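Local coordinates for deoxyribodipyrimidine photo-lyase (PDB 3UMV), which uses light energy and a bound FAD to split cyclobutane pyrimidine dimers in ultraviolet-damaged DNA back into two separate pyrimidines, at residues A[93-98]-A[224-229]. Sequence-based numbering, arbitrary orientation.
Sequences LLRGLR and ALIARV
Ile226 and Leu94 interlock where helix 222-231 runs antiparallel to helix 87-106, a helix of the Rossmann-like alpha/beta domain of the photolyase-cryptochrome fold. The axes of the two short segments approach to 10.4 Å at an angle of 167°, and between 93-98 and 224-229 the packing has no hydrogen bond across it. The Leu94 fork is the bump from one side, fitting between Leu225 and Val229, one turn apart. Its CD2 meets Leu225 CD2 at 4.0 Å, the two side chains crossing at about a right angle, while its CD1 rests 3.9 Å from Val229 CG1. In return Ile226 fills the hollow between Leu94 and the two arginines: CG1 lies anti to the carbonyl carbon (chi1 -69°) and comes within 3.8 Å of Leu94 CB. An alanine at Ile226 would probably open a gap beside Leu94 CB and lose the apolar contact on one face of the Arg95 guanidinium. Arg95 NE forms a salt bridge with Glu238, and Arg98 NH2 one with Asp223, near the start of helix 222-231, a polar tie between the two helices. Arg95, extended from CG to NE, lays one guanidinium face over Ile226, whose CG2 sits off-centre toward the rim, 3.7 Å from Arg95 NH2.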
loop_
_atom_site.group_PDB
_atom_site.type_symbol
_atom_site.label_atom_id
_atom_site.label_comp_id
_atom_site.label_asym_id
_atom_site.label_seq_id
_atom_site.Cartn_x
_atom_site.Cartn_y
_atom_site.Cartn_z
ATOM N N LEU A 93 1.027 -6.934 -10.114
ATOM C CA LEU A 93 0.355 -7.820 -9.174
ATOM C C LEU A 93 0.369 -9.242 -9.723
ATOM O O LEU A 93 0.744 -10.180 -9.021
ATOM C CB LEU A 93 -1.091 -7.364 -8.932
ATOM C CG LEU A 93 -1.944 -8.221 -7.987
ATOM C CD1 LEU A 93 -3.071 -7.380 -7.443
ATOM C CD2 LEU A 93 -2.486 -9.460 -8.686
ATOM N N LEU A 94 -0.038 -9.404 -10.973
ATOM C CA LEU A 94 -0.176 -10.756 -11.520
ATOM C C LEU A 94 1.157 -11.468 -11.721
ATOM O O LEU A 94 1.255 -12.677 -11.492
ATOM C CB LEU A 94 -0.996 -10.762 -12.815
ATOM C CG LEU A 94 -2.492 -10.511 -12.619
ATOM C CD1 LEU A 94 -3.127 -10.202 -13.967
ATOM C CD2 LEU A 94 -3.178 -11.708 -11.951
ATOM N N ARG A 95 2.176 -10.746 -12.184
ATOM C CA ARG A 95 3.484 -11.375 -12.324
ATOM C C ARG A 95 4.030 -11.763 -10.946
ATOM O O ARG A 95 4.695 -12.783 -10.810
ATOM C CB ARG A 95 4.457 -10.464 -13.085
ATOM C CG ARG A 95 3.951 -10.092 -14.468
ATOM C CD ARG A 95 5.027 -9.446 -15.333
ATOM N NE ARG A 95 4.445 -8.900 -16.556
ATOM C CZ ARG A 95 4.169 -9.614 -17.647
ATOM N NH1 ARG A 95 4.433 -10.914 -17.693
ATOM N NH2 ARG A 95 3.626 -9.020 -18.701
ATOM N N GLY A 96 3.726 -10.957 -9.930
ATOM C CA GLY A 96 4.066 -11.315 -8.555
ATOM C C GLY A 96 3.347 -12.564 -8.063
ATOM O O GLY A 96 3.942 -13.424 -7.396
ATOM N N LEU A 97 2.064 -12.679 -8.405
ATOM C CA LEU A 97 1.256 -13.820 -7.993
ATOM C C LEU A 97 1.663 -15.093 -8.725
ATOM O O LEU A 97 1.561 -16.183 -8.176
ATOM C CB LEU A 97 -0.232 -13.549 -8.215
ATOM C CG LEU A 97 -1.034 -12.807 -7.155
ATOM C CD1 LEU A 97 -2.521 -12.997 -7.442
ATOM C CD2 LEU A 97 -0.679 -13.315 -5.769
ATOM N N ARG A 98 2.136 -14.950 -9.962
ATOM C CA ARG A 98 2.647 -16.092 -10.717
ATOM C C ARG A 98 3.827 -16.737 -9.984
ATOM O O ARG A 98 3.923 -17.964 -9.903
ATOM C CB ARG A 98 3.061 -15.650 -12.126
ATOM C CG ARG A 98 3.750 -16.710 -12.950
ATOM C CD ARG A 98 4.084 -16.152 -14.320
ATOM N NE ARG A 98 4.123 -17.194 -15.331
ATOM C CZ ARG A 98 4.095 -16.935 -16.630
ATOM N NH1 ARG A 98 4.122 -17.925 -17.517
ATOM N NH2 ARG A 98 4.030 -15.670 -17.030
ATOM N N ALA A 224 -1.737 -16.236 -20.662
ATOM C CA ALA A 224 -3.044 -15.880 -21.222
ATOM C C ALA A 224 -3.786 -14.928 -20.307
ATOM O O ALA A 224 -4.366 -13.952 -20.763
ATOM C CB ALA A 224 -3.874 -17.096 -21.455
ATOM N N LEU A 225 -3.789 -15.239 -19.017
ATOM C CA LEU A 225 -4.461 -14.393 -18.015
ATOM C C LEU A 225 -3.896 -12.982 -17.961
ATOM O O LEU A 225 -4.636 -11.998 -17.999
ATOM C CB LEU A 225 -4.393 -15.046 -16.639
ATOM C CG LEU A 225 -4.892 -14.162 -15.501
ATOM C CD1 LEU A 225 -6.392 -13.931 -15.638
ATOM C CD2 LEU A 225 -4.551 -14.776 -14.153
ATOM N N ILE A 226 -2.577 -12.872 -17.868
ATOM C CA ILE A 226 -1.951 -11.552 -17.836
ATOM C C ILE A 226 -2.287 -10.736 -19.087
ATOM O O ILE A 226 -2.650 -9.568 -18.991
ATOM C CB ILE A 226 -0.438 -11.660 -17.657
ATOM C CG1 ILE A 226 -0.140 -12.173 -16.248
ATOM C CG2 ILE A 226 0.227 -10.291 -17.885
ATOM C CD1 ILE A 226 1.255 -12.660 -16.046
ATOM N N ALA A 227 -2.189 -11.354 -20.260
ATOM C CA ALA A 227 -2.513 -10.642 -21.496
ATOM C C ALA A 227 -3.966 -10.177 -21.489
ATOM O O ALA A 227 -4.265 -9.050 -21.878
ATOM C CB ALA A 227 -2.228 -11.500 -22.715
ATOM N N ARG A 228 -4.867 -11.036 -21.033
ATOM C CA ARG A 228 -6.294 -10.716 -21.039
ATOM C C ARG A 228 -6.609 -9.561 -20.107
ATOM O O ARG A 228 -7.198 -8.559 -20.516
ATOM C CB ARG A 228 -7.145 -11.923 -20.635
ATOM C CG ARG A 228 -8.630 -11.599 -20.627
ATOM C CD ARG A 228 -9.490 -12.775 -20.215
ATOM N NE ARG A 228 -9.241 -13.202 -18.840
ATOM C CZ ARG A 228 -9.728 -12.594 -17.761
ATOM N NH1 ARG A 228 -9.449 -13.063 -16.547
ATOM N NH2 ARG A 228 -10.483 -11.511 -17.890
ATOM N N VAL A 229 -6.220 -9.720 -18.849
ATOM C CA VAL A 229 -6.507 -8.723 -17.825
ATOM C C VAL A 229 -5.914 -7.361 -18.180
ATOM O O VAL A 229 -6.598 -6.341 -18.093
ATOM C CB VAL A 229 -6.034 -9.194 -16.429
ATOM C CG1 VAL A 229 -6.040 -8.044 -15.439
ATOM C CG2 VAL A 229 -6.921 -10.318 -15.930
#